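Local coordinates for m3DLH protein (Halieaceae bacterium, PDB 7JKA) that probably hydrolyses dienelactone-type ester substrates as an alpha/beta-hydrolase of the dienelactone hydrolase family, and may also cleave phosphotriesters, at residues A[30-35]-A[71-76]. Residues are numbered along the deposited sequence; the frame is centred on the assembly and turned at random.
Sequences GELHWD and AALAAD
E31 and A74 form an antiparallel hydrogen-bonded pair: E31 N donates to A74 O at 3.1 Å, and A74 N to E31 O at 2.8 Å. H33 and A72 repeat the pattern two residues on. Both of their N-H...O angles are 170°, straighter than in the E31 pair. Between them, L32 and L73 are a non-hydrogen-bonded pair. Both leucines hold CG anti to the backbone N. L32 CD1 thereby lies alongside the facing strand, 3.7 Å from A72 O, and L73 CD1 reaches the E31 carbonyl. L32 CD1 also lies 4.2 Å from L73 CB.

On the other face, H33 NE2 donates to E31 OE1 at 2.7 Å. The bond reaches the anti side of the carboxylate, 33° out of its plane. It ties together two side chains of one strand beside A72 and A74. E31 OE1 also has a long, weak ion pair with R59. Helix 56-67 packs on H33 and A72 here, while L115 of helix 101-116 touches both leucines on the opposite face. Beyond the strand end, D76 OD2 accepts from V29 N and G81 N.

Strand 71-74 also pairs in parallel with strand 42-48. The contact thus joins the antiparallel N-terminal edge of the sheet to its parallel core. Four backbone bonds satisfy the N-H and C=O of E31, H33, A72 and A74; G30, L32 and W34 bond to strand 14-22 on the other side. The E31 carboxylate would tend to hold H33 with its proton on NE2.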
loop_
_atom_site.group_PDB
_atom_site.type_symbol
_atom_site.label_atom_id
_atom_site.label_comp_id
_atom_site.label_asym_id
_atom_site.label_seq_id
_atom_site.Cartn_x
_atom_site.Cartn_y
_atom_site.Cartn_z
ATOM N N GLY A 30 -14.257 -1.190 3.427
ATOM C CA GLY A 30 -13.413 -1.170 2.260
ATOM C C GLY A 30 -14.221 -1.407 1.000
ATOM O O GLY A 30 -15.457 -1.400 1.006
ATOM N N GLU A 31 -13.500 -1.604 -0.094
ATOM C CA GLU A 31 -14.138 -1.787 -1.388
ATOM C C GLU A 31 -13.321 -2.776 -2.205
ATOM O O GLU A 31 -12.121 -2.563 -2.423
ATOM C CB GLU A 31 -14.282 -0.435 -2.102
ATOM C CG GLU A 31 -15.136 -0.476 -3.349
ATOM C CD GLU A 31 -15.394 0.910 -3.891
ATOM O OE1 GLU A 31 -14.509 1.459 -4.544
ATOM O OE2 GLU A 31 -16.493 1.466 -3.655
ATOM N N LEU A 32 -13.960 -3.861 -2.640
ATOM C CA LEU A 32 -13.311 -4.876 -3.465
ATOM C C LEU A 32 -13.619 -4.579 -4.921
ATOM O O LEU A 32 -14.779 -4.344 -5.267
ATOM C CB LEU A 32 -13.781 -6.296 -3.120
ATOM C CG LEU A 32 -13.043 -7.399 -3.893
ATOM C CD1 LEU A 32 -11.673 -7.683 -3.236
ATOM C CD2 LEU A 32 -13.847 -8.681 -4.027
ATOM N N HIS A 33 -12.578 -4.577 -5.758
ATOM C CA HIS A 33 -12.691 -4.438 -7.206
ATOM C C HIS A 33 -12.208 -5.714 -7.866
ATOM O O HIS A 33 -11.172 -6.260 -7.484
ATOM C CB HIS A 33 -11.869 -3.243 -7.715
ATOM C CG HIS A 33 -12.413 -1.922 -7.270
ATOM N ND1 HIS A 33 -12.946 -1.007 -8.150
ATOM C CD2 HIS A 33 -12.521 -1.374 -6.034
ATOM C CE1 HIS A 33 -13.378 0.043 -7.470
ATOM N NE2 HIS A 33 -13.111 -0.144 -6.190
ATOM N N TRP A 34 -12.960 -6.203 -8.849
ATOM C CA TRP A 34 -12.562 -7.433 -9.515
ATOM C C TRP A 34 -13.162 -7.425 -10.913
ATOM O O TRP A 34 -14.074 -6.652 -11.211
ATOM C CB TRP A 34 -12.980 -8.672 -8.706
ATOM C CG TRP A 34 -14.438 -9.017 -8.809
ATOM C CD1 TRP A 34 -14.979 -9.991 -9.603
ATOM C CD2 TRP A 34 -15.544 -8.399 -8.121
ATOM N NE1 TRP A 34 -16.348 -10.023 -9.450
ATOM C CE2 TRP A 34 -16.720 -9.051 -8.555
ATOM C CE3 TRP A 34 -15.659 -7.353 -7.186
ATOM C CZ2 TRP A 34 -17.987 -8.705 -8.093
ATOM C CZ3 TRP A 34 -16.938 -7.008 -6.742
ATOM C CH2 TRP A 34 -18.075 -7.686 -7.183
ATOM N N ASP A 35 -12.632 -8.288 -11.774
ATOM C CA ASP A 35 -13.163 -8.472 -13.122
ATOM C C ASP A 35 -14.066 -9.695 -13.108
ATOM O O ASP A 35 -13.589 -10.813 -12.890
ATOM C CB ASP A 35 -12.011 -8.624 -14.117
ATOM C CG ASP A 35 -12.467 -8.844 -15.558
ATOM O OD1 ASP A 35 -13.680 -8.825 -15.863
ATOM O OD2 ASP A 35 -11.567 -9.033 -16.399
ATOM N N ALA A 71 -7.898 -9.245 -7.975
ATOM C CA ALA A 71 -8.961 -8.837 -7.062
ATOM C C ALA A 71 -8.310 -7.935 -6.037
ATOM O O ALA A 71 -7.397 -8.374 -5.342
ATOM C CB ALA A 71 -9.604 -10.046 -6.375
ATOM N N ALA A 72 -8.745 -6.678 -5.968
ATOM C CA ALA A 72 -8.050 -5.663 -5.199
ATOM C C ALA A 72 -8.988 -5.094 -4.146
ATOM O O ALA A 72 -10.082 -4.622 -4.470
ATOM C CB ALA A 72 -7.528 -4.569 -6.140
ATOM N N LEU A 73 -8.546 -5.114 -2.883
ATOM C CA LEU A 73 -9.313 -4.532 -1.785
ATOM C C LEU A 73 -8.719 -3.173 -1.446
ATOM O O LEU A 73 -7.601 -3.094 -0.921
ATOM C CB LEU A 73 -9.291 -5.446 -0.563
ATOM C CG LEU A 73 -10.108 -4.906 0.623
ATOM C CD1 LEU A 73 -11.582 -5.056 0.333
ATOM C CD2 LEU A 73 -9.766 -5.631 1.921
ATOM N N ALA A 74 -9.461 -2.113 -1.733
ATOM C CA ALA A 74 -9.107 -0.792 -1.227
ATOM C C ALA A 74 -9.450 -0.744 0.263
ATOM O O ALA A 74 -10.617 -0.906 0.643
ATOM C CB ALA A 74 -9.860 0.273 -2.021
ATOM N N ALA A 75 -8.448 -0.522 1.098
ATOM C CA ALA A 75 -8.587 -0.647 2.541
ATOM C C ALA A 75 -8.944 0.672 3.216
ATOM O O ALA A 75 -8.572 1.761 2.764
ATOM C CB ALA A 75 -7.290 -1.161 3.166
ATOM N N ASP A 76 -9.632 0.546 4.346
ATOM C CA ASP A 76 -10.023 1.668 5.194
ATOM C C ASP A 76 -8.985 1.813 6.312
ATOM O O ASP A 76 -8.771 0.868 7.073
ATOM C CB ASP A 76 -11.423 1.346 5.728
ATOM C CG ASP A 76 -11.956 2.343 6.752
ATOM O OD1 ASP A 76 -11.322 3.378 7.039
ATOM O OD2 ASP A 76 -13.064 2.065 7.261
#